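Side-chain contacts in tyrosine specific protein phosphatase (Trypanosoma cruzi, PDB 4AZ1), which probably removes phosphate from phosphorylated tyrosines in proteins: residues 46-51 and 74-79; 88-93 and 238-243; 132-137 and 170-175; 192-195 and 199-202. All blocks are in the same frame, centred on the assembly; numbering follows the deposited sequence.

Contact 1 of 4, residues 46-51 and 74-79; sequences RHKNRY and PYYING. With FMT (formic acid), chain H.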
loop_
_atom_site.group_PDB
_atom_site.type_symbol
_atom_site.label_atom_id
_atom_site.label_comp_id
_atom_site.label_asym_id
_atom_site.label_seq_id
_atom_site.Cartn_x
_atom_site.Cartn_y
_atom_site.Cartn_z
ATOM N N ARG A 46 -12.060 8.924 0.059
ATOM C CA ARG A 46 -12.024 8.850 -1.398
ATOM C C ARG A 46 -10.619 8.658 -1.969
ATOM O O ARG A 46 -10.462 8.156 -3.084
ATOM C CB ARG A 46 -12.728 10.051 -2.037
ATOM C CG ARG A 46 -12.256 11.411 -1.576
ATOM C CD ARG A 46 -12.897 12.485 -2.443
ATOM N NE ARG A 46 -14.255 12.096 -2.822
ATOM C CZ ARG A 46 -14.959 12.666 -3.795
ATOM N NH1 ARG A 46 -14.439 13.662 -4.500
ATOM N NH2 ARG A 46 -16.185 12.233 -4.063
ATOM N N HIS A 47 -9.603 9.040 -1.195
ATOM C CA HIS A 47 -8.217 8.821 -1.590
ATOM C C HIS A 47 -7.953 7.337 -1.799
ATOM O O HIS A 47 -7.049 6.966 -2.541
ATOM C CB HIS A 47 -7.243 9.349 -0.524
ATOM C CG HIS A 47 -7.177 10.846 -0.432
ATOM N ND1 HIS A 47 -7.904 11.681 -1.254
ATOM C CD2 HIS A 47 -6.463 11.650 0.390
ATOM C CE1 HIS A 47 -7.642 12.940 -0.938
ATOM N NE2 HIS A 47 -6.777 12.950 0.057
ATOM N N LYS A 48 -8.736 6.490 -1.133
ATOM C CA LYS A 48 -8.518 5.050 -1.209
ATOM C C LYS A 48 -9.613 4.342 -1.977
ATOM O O LYS A 48 -9.644 3.108 -2.055
ATOM C CB LYS A 48 -8.362 4.447 0.191
ATOM C CG LYS A 48 -7.055 4.838 0.868
ATOM C CD LYS A 48 -7.005 4.360 2.308
ATOM C CE LYS A 48 -5.667 4.732 2.953
ATOM N NZ LYS A 48 -5.684 4.500 4.422
ATOM N N ASN A 49 -10.525 5.122 -2.542
ATOM C CA ASN A 49 -11.543 4.541 -3.402
ATOM C C ASN A 49 -11.030 4.462 -4.835
ATOM O O ASN A 49 -10.548 5.462 -5.383
ATOM C CB ASN A 49 -12.830 5.362 -3.310
ATOM C CG ASN A 49 -13.497 5.231 -1.954
ATOM O OD1 ASN A 49 -13.305 4.229 -1.259
ATOM N ND2 ASN A 49 -14.292 6.227 -1.576
ATOM N N ARG A 50 -11.107 3.275 -5.433
ATOM C CA ARG A 50 -10.725 3.113 -6.826
ATOM C C ARG A 50 -11.677 3.892 -7.751
ATOM O O ARG A 50 -11.256 4.500 -8.736
ATOM C CB ARG A 50 -10.699 1.633 -7.196
ATOM C CG ARG A 50 -10.195 1.343 -8.618
ATOM C CD ARG A 50 -10.046 -0.172 -8.885
ATOM N NE ARG A 50 -8.968 -0.761 -8.083
ATOM C CZ ARG A 50 -7.675 -0.692 -8.393
ATOM N NH1 ARG A 50 -7.289 -0.077 -9.501
ATOM N NH2 ARG A 50 -6.758 -1.242 -7.602
ATOM N N TYR A 51 -12.963 3.879 -7.428
ATOM C CA TYR A 51 -13.950 4.606 -8.223
ATOM C C TYR A 51 -14.714 5.568 -7.314
ATOM O O TYR A 51 -15.269 5.160 -6.289
ATOM C CB TYR A 51 -14.909 3.626 -8.907
ATOM C CG TYR A 51 -14.202 2.628 -9.797
ATOM C CD1 TYR A 51 -13.833 2.967 -11.094
ATOM C CD2 TYR A 51 -13.891 1.354 -9.338
ATOM C CE1 TYR A 51 -13.174 2.058 -11.923
ATOM C CE2 TYR A 51 -13.229 0.421 -10.165
ATOM C CZ TYR A 51 -12.869 0.793 -11.454
ATOM O OH TYR A 51 -12.221 -0.093 -12.300
ATOM N N PRO A 74 -8.317 1.061 12.388
ATOM C CA PRO A 74 -7.376 2.023 11.806
ATOM C C PRO A 74 -7.106 1.814 10.315
ATOM O O PRO A 74 -6.150 2.389 9.783
ATOM C CB PRO A 74 -6.095 1.761 12.600
ATOM C CG PRO A 74 -6.161 0.296 12.913
ATOM C CD PRO A 74 -7.624 -0.025 13.108
ATOM N N TYR A 75 -7.921 1.023 9.636
ATOM C CA TYR A 75 -7.739 0.904 8.202
ATOM C C TYR A 75 -9.064 0.875 7.471
ATOM O O TYR A 75 -10.115 0.599 8.049
ATOM C CB TYR A 75 -6.890 -0.315 7.844
ATOM C CG TYR A 75 -7.348 -1.581 8.509
ATOM C CD1 TYR A 75 -8.468 -2.249 8.057
ATOM C CD2 TYR A 75 -6.654 -2.109 9.589
ATOM C CE1 TYR A 75 -8.891 -3.402 8.653
ATOM C CE2 TYR A 75 -7.073 -3.269 10.197
ATOM C CZ TYR A 75 -8.195 -3.912 9.722
ATOM O OH TYR A 75 -8.634 -5.072 10.314
ATOM N N TYR A 76 -8.995 1.160 6.183
ATOM C CA TYR A 76 -10.184 1.261 5.363
ATOM C C TYR A 76 -10.038 0.376 4.144
ATOM O O TYR A 76 -9.050 0.466 3.394
ATOM C CB TYR A 76 -10.446 2.714 4.941
ATOM C CG TYR A 76 -11.506 2.854 3.860
ATOM C CD1 TYR A 76 -12.850 2.934 4.189
ATOM C CD2 TYR A 76 -11.155 2.925 2.515
ATOM C CE1 TYR A 76 -13.816 3.062 3.213
ATOM C CE2 TYR A 76 -12.123 3.058 1.530
ATOM C CZ TYR A 76 -13.448 3.125 1.890
ATOM O OH TYR A 76 -14.410 3.257 0.920
ATOM N N ILE A 77 -11.015 -0.503 3.966
ATOM C CA ILE A 77 -11.218 -1.122 2.688
ATOM C C ILE A 77 -12.619 -0.707 2.232
ATOM O O ILE A 77 -13.542 -0.586 3.051
ATOM C CB ILE A 77 -11.024 -2.650 2.734
ATOM C CG1 ILE A 77 -12.198 -3.337 3.423
ATOM C CG2 ILE A 77 -9.682 -3.002 3.431
ATOM C CD1 ILE A 77 -12.380 -4.794 2.994
ATOM N N ASN A 78 -12.763 -0.420 0.943
ATOM C CA ASN A 78 -14.082 -0.159 0.372
ATOM C C ASN A 78 -14.776 -1.517 0.255
ATOM O O ASN A 78 -14.701 -2.175 -0.791
ATOM C CB ASN A 78 -13.917 0.500 -0.999
ATOM C CG ASN A 78 -15.228 0.900 -1.637
ATOM O OD1 ASN A 78 -16.233 0.193 -1.541
ATOM N ND2 ASN A 78 -15.215 2.035 -2.324
ATOM N N GLY A 79 -15.406 -1.963 1.342
ATOM C CA GLY A 79 -15.970 -3.305 1.363
ATOM C C GLY A 79 -17.090 -3.494 2.363
ATOM O O GLY A 79 -17.209 -2.737 3.329
HETATM C C FMT H . -10.000 -2.431 -0.756
HETATM O O1 FMT H . -10.480 -1.332 -0.443
HETATM O O2 FMT H . -10.616 -3.508 -0.776
#

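Contact 2 of 4, residues 88-93 and 238-243; sequences HKFVAC and GAYAAL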
loop_
_atom_site.group_PDB
_atom_site.type_symbol
_atom_site.label_atom_id
_atom_site.label_comp_id
_atom_site.label_asym_id
_atom_site.label_seq_id
_atom_site.Cartn_x
_atom_site.Cartn_y
_atom_site.Cartn_z
ATOM N N HIS A 88 -21.382 -19.682 4.808
ATOM C CA HIS A 88 -20.323 -18.692 4.640
ATOM C C HIS A 88 -20.855 -17.269 4.530
ATOM O O HIS A 88 -21.893 -17.018 3.894
ATOM C CB HIS A 88 -19.445 -19.016 3.418
ATOM C CG HIS A 88 -18.609 -20.241 3.593
ATOM N ND1 HIS A 88 -19.063 -21.505 3.273
ATOM C CD2 HIS A 88 -17.354 -20.405 4.079
ATOM C CE1 HIS A 88 -18.120 -22.388 3.543
ATOM N NE2 HIS A 88 -17.072 -21.746 4.031
ATOM N N LYS A 89 -20.134 -16.348 5.164
ATOM C CA LYS A 89 -20.314 -14.920 4.948
ATOM C C LYS A 89 -19.194 -14.492 4.027
ATOM O O LYS A 89 -18.192 -15.207 3.870
ATOM C CB LYS A 89 -20.192 -14.140 6.260
ATOM C CG LYS A 89 -21.176 -14.540 7.338
ATOM C CD LYS A 89 -21.241 -13.463 8.414
ATOM C CE LYS A 89 -22.173 -13.865 9.554
ATOM N NZ LYS A 89 -22.478 -12.719 10.469
ATOM N N PHE A 90 -19.351 -13.319 3.425
ATOM C CA PHE A 90 -18.385 -12.854 2.453
ATOM C C PHE A 90 -18.024 -11.413 2.740
ATOM O O PHE A 90 -18.810 -10.677 3.341
ATOM C CB PHE A 90 -18.976 -12.999 1.052
ATOM C CG PHE A 90 -19.209 -14.428 0.660
ATOM C CD1 PHE A 90 -20.407 -15.068 0.983
ATOM C CD2 PHE A 90 -18.211 -15.153 0.010
ATOM C CE1 PHE A 90 -20.612 -16.403 0.639
ATOM C CE2 PHE A 90 -18.408 -16.490 -0.337
ATOM C CZ PHE A 90 -19.612 -17.116 -0.021
ATOM N N VAL A 91 -16.820 -11.024 2.341
ATOM C CA VAL A 91 -16.481 -9.614 2.279
ATOM C C VAL A 91 -16.373 -9.243 0.811
ATOM O O VAL A 91 -15.444 -9.668 0.113
ATOM C CB VAL A 91 -15.171 -9.293 3.026
ATOM C CG1 VAL A 91 -14.838 -7.824 2.878
ATOM C CG2 VAL A 91 -15.312 -9.643 4.509
ATOM N N ALA A 92 -17.352 -8.484 0.328
ATOM C CA ALA A 92 -17.312 -8.014 -1.053
ATOM C C ALA A 92 -16.605 -6.665 -1.042
ATOM O O ALA A 92 -17.043 -5.745 -0.355
ATOM C CB ALA A 92 -18.735 -7.876 -1.629
ATOM N N CYS A 93 -15.517 -6.527 -1.795
ATOM C CA CYS A 93 -14.784 -5.266 -1.750
ATOM C C CYS A 93 -14.127 -4.976 -3.069
ATOM O O CYS A 93 -14.093 -5.837 -3.950
ATOM C CB CYS A 93 -13.740 -5.289 -0.625
ATOM S SG CYS A 93 -12.505 -6.595 -0.826
ATOM N N GLY A 238 -23.646 -14.423 -5.423
ATOM C CA GLY A 238 -25.023 -14.781 -5.748
ATOM C C GLY A 238 -25.173 -16.231 -6.182
ATOM O O GLY A 238 -26.117 -16.930 -5.782
ATOM N N ALA A 239 -24.240 -16.689 -7.010
ATOM C CA ALA A 239 -24.253 -18.072 -7.472
ATOM C C ALA A 239 -24.052 -19.021 -6.294
ATOM O O ALA A 239 -24.721 -20.058 -6.208
ATOM C CB ALA A 239 -23.181 -18.303 -8.544
ATOM N N TYR A 240 -23.124 -18.676 -5.401
ATOM C CA TYR A 240 -22.911 -19.466 -4.185
ATOM C C TYR A 240 -24.224 -19.594 -3.422
ATOM O O TYR A 240 -24.630 -20.695 -3.035
ATOM C CB TYR A 240 -21.865 -18.828 -3.268
ATOM C CG TYR A 240 -21.853 -19.453 -1.879
ATOM C CD1 TYR A 240 -21.171 -20.644 -1.636
ATOM C CD2 TYR A 240 -22.538 -18.862 -0.810
ATOM C CE1 TYR A 240 -21.174 -21.241 -0.361
ATOM C CE2 TYR A 240 -22.545 -19.451 0.464
ATOM C CZ TYR A 240 -21.856 -20.637 0.678
ATOM O OH TYR A 240 -21.855 -21.213 1.930
ATOM N N ALA A 241 -24.868 -18.454 -3.181
ATOM C CA ALA A 241 -26.128 -18.442 -2.436
ATOM C C ALA A 241 -27.180 -19.269 -3.152
ATOM O O ALA A 241 -27.779 -20.169 -2.567
ATOM C CB ALA A 241 -26.617 -17.026 -2.239
ATOM N N ALA A 242 -27.397 -18.964 -4.428
ATOM C CA ALA A 242 -28.403 -19.681 -5.191
ATOM C C ALA A 242 -28.156 -21.187 -5.189
ATOM O O ALA A 242 -29.102 -21.971 -5.053
ATOM C CB ALA A 242 -28.497 -19.135 -6.626
ATOM N N LEU A 243 -26.895 -21.598 -5.317
ATOM C CA LEU A 243 -26.581 -23.027 -5.352
ATOM C C LEU A 243 -26.748 -23.699 -3.994
ATOM O O LEU A 243 -27.062 -24.885 -3.924
ATOM C CB LEU A 243 -25.178 -23.287 -5.918
ATOM C CG LEU A 243 -25.081 -23.126 -7.439
ATOM C CD1 LEU A 243 -23.643 -22.912 -7.888
ATOM C CD2 LEU A 243 -25.675 -24.342 -8.132
#

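Contact 3 of 4, residues 132-137 and 170-175; sequences RYWPEE and TRRYLI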
loop_
_atom_site.group_PDB
_atom_site.type_symbol
_atom_site.label_atom_id
_atom_site.label_comp_id
_atom_site.label_asym_id
_atom_site.label_seq_id
_atom_site.Cartn_x
_atom_site.Cartn_y
_atom_site.Cartn_z
ATOM N N ARG A 132 -1.432 -5.309 -8.071
ATOM C CA ARG A 132 -0.829 -6.488 -7.448
ATOM C C ARG A 132 -0.531 -6.312 -5.953
ATOM O O ARG A 132 0.063 -5.304 -5.523
ATOM C CB ARG A 132 0.458 -6.878 -8.186
ATOM C CG ARG A 132 1.115 -8.143 -7.627
ATOM C CD ARG A 132 2.254 -8.610 -8.531
ATOM N NE ARG A 132 3.168 -7.512 -8.813
ATOM C CZ ARG A 132 4.130 -7.110 -7.980
ATOM N NH1 ARG A 132 4.310 -7.724 -6.813
ATOM N NH2 ARG A 132 4.921 -6.096 -8.316
ATOM N N TYR A 133 -0.938 -7.295 -5.158
ATOM C CA TYR A 133 -0.600 -7.286 -3.742
ATOM C C TYR A 133 0.089 -8.579 -3.295
ATOM O O TYR A 133 0.252 -8.822 -2.098
ATOM C CB TYR A 133 -1.841 -6.986 -2.898
ATOM C CG TYR A 133 -3.028 -7.864 -3.239
ATOM C CD1 TYR A 133 -3.180 -9.112 -2.657
ATOM C CD2 TYR A 133 -4.006 -7.428 -4.125
ATOM C CE1 TYR A 133 -4.273 -9.920 -2.949
ATOM C CE2 TYR A 133 -5.114 -8.236 -4.433
ATOM C CZ TYR A 133 -5.231 -9.476 -3.841
ATOM O OH TYR A 133 -6.313 -10.279 -4.125
ATOM N N TRP A 134 0.506 -9.395 -4.264
ATOM C CA TRP A 134 1.190 -10.660 -3.974
ATOM C C TRP A 134 2.583 -10.641 -4.583
ATOM O O TRP A 134 2.815 -9.912 -5.544
ATOM C CB TRP A 134 0.392 -11.841 -4.546
ATOM C CG TRP A 134 0.167 -11.717 -6.020
ATOM C CD1 TRP A 134 1.004 -12.130 -7.019
ATOM C CD2 TRP A 134 -0.967 -11.126 -6.660
ATOM N NE1 TRP A 134 0.456 -11.830 -8.244
ATOM C CE2 TRP A 134 -0.751 -11.216 -8.051
ATOM C CE3 TRP A 134 -2.146 -10.534 -6.188
ATOM C CZ2 TRP A 134 -1.685 -10.737 -8.983
ATOM C CZ3 TRP A 134 -3.070 -10.054 -7.114
ATOM C CH2 TRP A 134 -2.836 -10.161 -8.493
ATOM N N PRO A 135 3.517 -11.443 -4.028
ATOM C CA PRO A 135 4.865 -11.474 -4.611
ATOM C C PRO A 135 4.824 -12.132 -5.979
ATOM O O PRO A 135 4.065 -13.089 -6.175
ATOM C CB PRO A 135 5.672 -12.372 -3.646
ATOM C CG PRO A 135 4.762 -12.612 -2.432
ATOM C CD PRO A 135 3.359 -12.398 -2.909
ATOM N N GLU A 136 5.629 -11.633 -6.910
ATOM C CA GLU A 136 5.710 -12.238 -8.225
ATOM C C GLU A 136 6.561 -13.497 -8.151
ATOM O O GLU A 136 7.614 -13.499 -7.475
ATOM C CB GLU A 136 6.342 -11.267 -9.226
ATOM C CG GLU A 136 5.431 -10.157 -9.728
ATOM C CD GLU A 136 6.103 -9.319 -10.808
ATOM O OE1 GLU A 136 7.234 -8.831 -10.570
ATOM O OE2 GLU A 136 5.507 -9.164 -11.896
ATOM N N GLU A 137 6.114 -14.546 -8.848
ATOM C CA GLU A 137 6.887 -15.785 -9.011
ATOM C C GLU A 137 8.373 -15.550 -9.271
ATOM O O GLU A 137 9.234 -16.193 -8.662
ATOM C CB GLU A 137 6.325 -16.597 -10.177
ATOM C CG GLU A 137 5.082 -17.393 -9.860
ATOM C CD GLU A 137 5.334 -18.890 -9.856
ATOM O OE1 GLU A 137 6.311 -19.332 -9.211
ATOM O OE2 GLU A 137 4.551 -19.621 -10.502
ATOM N N THR A 170 -5.407 -19.280 -10.925
ATOM C CA THR A 170 -4.101 -19.375 -10.268
ATOM C C THR A 170 -4.326 -19.405 -8.774
ATOM O O THR A 170 -5.102 -18.597 -8.249
ATOM C CB THR A 170 -3.171 -18.193 -10.647
ATOM O OG1 THR A 170 -2.835 -18.291 -12.035
ATOM C CG2 THR A 170 -1.862 -18.250 -9.843
ATOM N N ARG A 171 -3.681 -20.349 -8.094
ATOM C CA ARG A 171 -3.783 -20.435 -6.637
ATOM C C ARG A 171 -2.452 -20.074 -6.010
ATOM O O ARG A 171 -1.424 -20.678 -6.331
ATOM C CB ARG A 171 -4.217 -21.837 -6.199
ATOM C CG ARG A 171 -5.569 -22.215 -6.753
ATOM C CD ARG A 171 -6.197 -23.452 -6.100
ATOM N NE ARG A 171 -7.604 -23.506 -6.506
ATOM C CZ ARG A 171 -8.064 -24.207 -7.542
ATOM N NH1 ARG A 171 -7.240 -24.964 -8.267
ATOM N NH2 ARG A 171 -9.357 -24.161 -7.840
ATOM N N ARG A 172 -2.482 -19.086 -5.121
ATOM C CA ARG A 172 -1.280 -18.605 -4.453
ATOM C C ARG A 172 -1.427 -18.859 -2.961
ATOM O O ARG A 172 -2.407 -18.434 -2.342
ATOM C CB ARG A 172 -1.082 -17.106 -4.732
ATOM C CG ARG A 172 -0.995 -16.760 -6.227
ATOM C CD ARG A 172 -0.713 -15.280 -6.470
ATOM N NE ARG A 172 -0.477 -15.018 -7.887
ATOM C CZ ARG A 172 -1.401 -14.591 -8.751
ATOM N NH1 ARG A 172 -2.646 -14.358 -8.356
ATOM N NH2 ARG A 172 -1.071 -14.395 -10.021
ATOM N N TYR A 173 -0.476 -19.588 -2.395
ATOM C CA TYR A 173 -0.498 -19.883 -0.968
ATOM C C TYR A 173 0.498 -18.931 -0.321
ATOM O O TYR A 173 1.694 -18.932 -0.637
ATOM C CB TYR A 173 -0.173 -21.377 -0.706
ATOM C CG TYR A 173 -1.105 -22.275 -1.497
ATOM C CD1 TYR A 173 -2.392 -22.558 -1.034
ATOM C CD2 TYR A 173 -0.724 -22.793 -2.729
ATOM C CE1 TYR A 173 -3.266 -23.348 -1.774
ATOM C CE2 TYR A 173 -1.581 -23.589 -3.466
ATOM C CZ TYR A 173 -2.853 -23.859 -2.985
ATOM O OH TYR A 173 -3.710 -24.646 -3.716
ATOM N N LEU A 174 -0.017 -18.107 0.579
ATOM C CA LEU A 174 0.701 -16.935 1.036
ATOM C C LEU A 174 0.841 -16.913 2.556
ATOM O O LEU A 174 0.067 -17.550 3.285
ATOM C CB LEU A 174 -0.025 -15.674 0.530
ATOM C CG LEU A 174 -0.057 -15.534 -1.000
ATOM C CD1 LEU A 174 -1.081 -14.498 -1.463
ATOM C CD2 LEU A 174 1.341 -15.179 -1.537
ATOM N N ILE A 175 1.850 -16.196 3.030
ATOM C CA ILE A 175 2.037 -16.009 4.459
ATOM C C ILE A 175 2.154 -14.520 4.768
ATOM O O ILE A 175 3.046 -13.835 4.245
ATOM C CB ILE A 175 3.286 -16.779 4.973
ATOM C CG1 ILE A 175 3.147 -18.280 4.676
ATOM C CG2 ILE A 175 3.464 -16.569 6.456
ATOM C CD1 ILE A 175 4.363 -19.123 5.109
#

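Contact 4 of 4, residues 192-195 and 199-202; sequences TGWP and IPQS. With EDO (1,2-ethanediol), chain C.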
loop_
_atom_site.group_PDB
_atom_site.type_symbol
_atom_site.label_atom_id
_atom_site.label_comp_id
_atom_site.label_asym_id
_atom_site.label_seq_id
_atom_site.Cartn_x
_atom_site.Cartn_y
_atom_site.Cartn_z
ATOM N N THR A 192 -8.950 -15.567 -14.045
ATOM C CA THR A 192 -8.679 -14.592 -15.107
ATOM C C THR A 192 -9.395 -14.930 -16.413
ATOM O O THR A 192 -9.065 -14.373 -17.465
ATOM C CB THR A 192 -7.160 -14.512 -15.426
ATOM O OG1 THR A 192 -6.695 -15.804 -15.832
ATOM C CG2 THR A 192 -6.365 -14.044 -14.232
ATOM N N GLY A 193 -10.369 -15.836 -16.357
ATOM C CA GLY A 193 -11.042 -16.270 -17.572
ATOM C C GLY A 193 -12.434 -15.670 -17.744
ATOM O O GLY A 193 -13.221 -16.140 -18.569
ATOM N N TRP A 194 -12.743 -14.634 -16.967
ATOM C CA TRP A 194 -14.025 -13.956 -17.081
ATOM C C TRP A 194 -13.811 -12.431 -17.114
ATOM O O TRP A 194 -13.731 -11.778 -16.070
ATOM C CB TRP A 194 -14.925 -14.365 -15.910
ATOM C CG TRP A 194 -16.266 -13.706 -15.928
ATOM C CD1 TRP A 194 -16.829 -13.024 -16.969
ATOM C CD2 TRP A 194 -17.222 -13.665 -14.859
ATOM N NE1 TRP A 194 -18.071 -12.574 -16.620
ATOM C CE2 TRP A 194 -18.338 -12.945 -15.330
ATOM C CE3 TRP A 194 -17.242 -14.169 -13.556
ATOM C CZ2 TRP A 194 -19.462 -12.713 -14.544
ATOM C CZ3 TRP A 194 -18.362 -13.934 -12.771
ATOM C CH2 TRP A 194 -19.455 -13.217 -13.272
ATOM N N PRO A 195 -13.718 -11.854 -18.321
ATOM C CA PRO A 195 -13.428 -10.416 -18.390
ATOM C C PRO A 195 -14.668 -9.576 -18.056
ATOM O O PRO A 195 -15.801 -10.017 -18.313
ATOM C CB PRO A 195 -13.039 -10.212 -19.863
ATOM C CG PRO A 195 -13.890 -11.246 -20.601
ATOM C CD PRO A 195 -13.993 -12.445 -19.646
ATOM N N ILE A 199 -18.869 -12.891 -20.214
ATOM C CA ILE A 199 -19.306 -14.001 -19.360
ATOM C C ILE A 199 -18.169 -15.033 -19.201
ATOM O O ILE A 199 -17.200 -15.010 -19.969
ATOM C CB ILE A 199 -20.548 -14.683 -19.942
ATOM C CG1 ILE A 199 -20.221 -15.280 -21.306
ATOM C CG2 ILE A 199 -21.710 -13.680 -20.059
ATOM C CD1 ILE A 199 -21.355 -16.124 -21.882
ATOM N N PRO A 200 -18.266 -15.918 -18.193
ATOM C CA PRO A 200 -17.164 -16.880 -18.032
ATOM C C PRO A 200 -16.953 -17.750 -19.263
ATOM O O PRO A 200 -17.923 -18.174 -19.912
ATOM C CB PRO A 200 -17.619 -17.732 -16.849
ATOM C CG PRO A 200 -18.420 -16.773 -16.010
ATOM C CD PRO A 200 -19.172 -15.928 -17.026
ATOM N N GLN A 201 -15.683 -17.995 -19.580
ATOM C CA GLN A 201 -15.313 -18.812 -20.729
ATOM C C GLN A 201 -15.822 -20.241 -20.581
ATOM O O GLN A 201 -16.242 -20.862 -21.572
ATOM C CB GLN A 201 -13.793 -18.776 -20.950
ATOM C CG GLN A 201 -13.304 -17.443 -21.535
ATOM C CD GLN A 201 -11.807 -17.210 -21.363
ATOM O OE1 GLN A 201 -11.037 -18.147 -21.122
ATOM N NE2 GLN A 201 -11.390 -15.947 -21.480
ATOM N N SER A 202 -15.798 -20.757 -19.350
ATOM C CA SER A 202 -16.422 -22.060 -19.065
ATOM C C SER A 202 -17.102 -22.118 -17.690
ATOM O O SER A 202 -16.594 -21.567 -16.712
ATOM C CB SER A 202 -15.400 -23.201 -19.189
ATOM O OG SER A 202 -14.404 -23.107 -18.184
HETATM C C1 EDO C . -21.455 -19.124 -18.292
HETATM O O1 EDO C . -20.904 -19.280 -19.607
HETATM C C2 EDO C . -21.077 -20.352 -17.481
HETATM O O2 EDO C . -21.532 -20.188 -16.137
#

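Contact 1 of 4, residues 46-51 and 74-79
Tyr-76 and Asn-78 both carry CG trans to the backbone nitrogen (chi1 168° and -176°), which sends their side chains from the same chain segment to one acceptor, OD1 of Asn-49. The two donors reach that oxygen differently. Tyr-76 OH gives its proton to Asn-49 OD1 at 2.6 Å, lying in the carbonyl plane on a lone pair. Asn-78 ND2 is 3.1 Å from the same Asn-49 OD1 but stands 72° out of the plane, so its bond uses no lone-pair direction. By sequence, 46-51 holds the KNRY motif of the phosphotyrosine-recognition loop in classical tyrosine phosphatases, and the contact ties that loop to the segment leading into strand 79-82. Each group in the knot has further partners: Ser-42 OG meets Tyr-76 OH, Ser-42 O takes Asn-49 ND2, and Ile-54 O takes Asn-78 ND2. Lys-48 adds an apolar touch, its CB 3.9 Å from Tyr-76 CD2, while its extended chain carries NZ on to a salt bridge with Asp-103. Asn-78 is also the centre of an inverse gamma turn, and its backbone N binds O1 of a formic acid molecule at 2.8 Å.

Contact 2 of 4, residues 88-93 and 238-243
Tyr-240 OH is gripped twice by His-88, from the imidazole and from the main chain. His-88 ND1 donates to Tyr-240 OH at 3.1 Å with an N-H...O angle of 154°, and the hydroxyl oxygen sits almost exactly in the imidazole plane. The second bond, from His-88 N to Tyr-240 OH, is longer at 3.3 Å and more bent. Together with Phe-90 these residues form a buried aromatic cluster between helix 232-247, which in this family follows directly on the phosphate-binding signature loop, and strand 90-93 of the central mixed sheet with the residues leading into it. His-88 NE2 is engaged too, by the backbone oxygen of Ser-216, which with the bond from ND1 fixes the rotation of the ring. CG of Tyr-240 is anti to the backbone N (chi1 167°), which leads the ring off the helix toward His-88 and Phe-90. Two residues further on from His-88, in the strand, Phe-90 meets that ring edge-to-face: the Phe-90 edge points at the Tyr-240 face, with the planes inclined at 68° and the centroids 5.0 Å apart. Leu-210 and Val-213 of helix 203-215 pack against the tyrosine, and Val-213 against Phe-90 as well. The tightest approach within the aromatic pair is Phe-90 CE1 to Tyr-240 CD2, at 3.4 Å.

Contact 3 of 4, residues 132-137 and 170-175
Arg-172 lays its guanidinium flat on the indole of Trp-134, the planes only 17° apart. Its CZ is 3.6 Å from the centroid of the Trp-134 five-membered ring and 25° off the ring normal, the geometry of a cation-pi contact. Arg-172 CD, over the same ring, adds a CH-pi contact. Although Arg-172 NE comes within 3.3 Å of Trp-134 NE1, both are donors, and the proximity reflects stacking, not a hydrogen bond. Next to the stack, on the CB side of Trp-134, Leu-174 CD2 packs 3.7 Å from Pro-135 CD. The next shell fixes both plates. Arg-132 CG sits 3.6 Å above the other face of the Trp-134 ring, and Arg-132 NH1 returns to bond Trp-134 O at 2.9 Å. Thr-170 CG2 rests on the far face of the Arg-172 guanidinium, whose rotation is further set by Arg-172 NH1 bonding the side-chain oxygens of Gln-188 and Gln-190 on strand 184-191. Extended from CG to NE (chi2 -176°), Arg-172 spans from strand 169-177 to the loop. That loop carries the Tyr-Trp-Pro sequence of the KxxxYWP motif of classical tyrosine phosphatases, seated here against the sheet.

Contact 4 of 4, residues 192-195 and 199-202
One face of the Trp-194 indole is covered by the Pro-200 ring, and the NE1 edge is bonded to Gly-198 O. Pro-200 CD lies 3.5 Å from the centroid of the Trp-194 five-membered ring and only 8° off its normal, a well-centred CH-pi contact. Pro-200 CG continues the cover, 3.5 Å from Trp-194 CD2, the two side chains running side by side in the same direction. Trp-194 CD1 also approaches the backbone, 3.3 Å from Ile-199 C. The sequence around Trp-194 is that of the WPD loop, mobile in classical tyrosine phosphatases; here its tryptophan packs on a proline six residues later. A backbone bond closes the base: Gln-201 N donates to Gly-193 O at 3.2 Å, with an N-H...O angle of 154°. The extended Gln-201 side chain passes alongside, its CG 3.2 Å from Gly-193 O, and its OE1 is held by Lys-168 NZ. Val-279 of helix 274-288 packs on both Trp-194 and Pro-200, while 1,2-ethanediol O1 bonds Pro-200 O at 3.2 Å.

How the contacts relate
Three of the contacts send a bond to the signature loop expected to form the active site: from contact 1 Tyr-51 OH to Ser-227 OG, from contact 3 Tyr-133 OH to His-225 NE2, and from contact 4 Trp-194 O to Arg-232 NH1. Contact 2 holds the helix, 232-247, that begins at this arginine. Contacts 1 and 2 touch directly, with Asn-78 O 3.3 Å from Cys-93 CB, although their centres are 21 Å apart. Contacts 3 and 4 do not touch; their nearest atoms are about 6 Å apart. Across the dimer, Glu-136 of contact 3 bonds His-47 of the second subunit, a residue of that copy's contact 1.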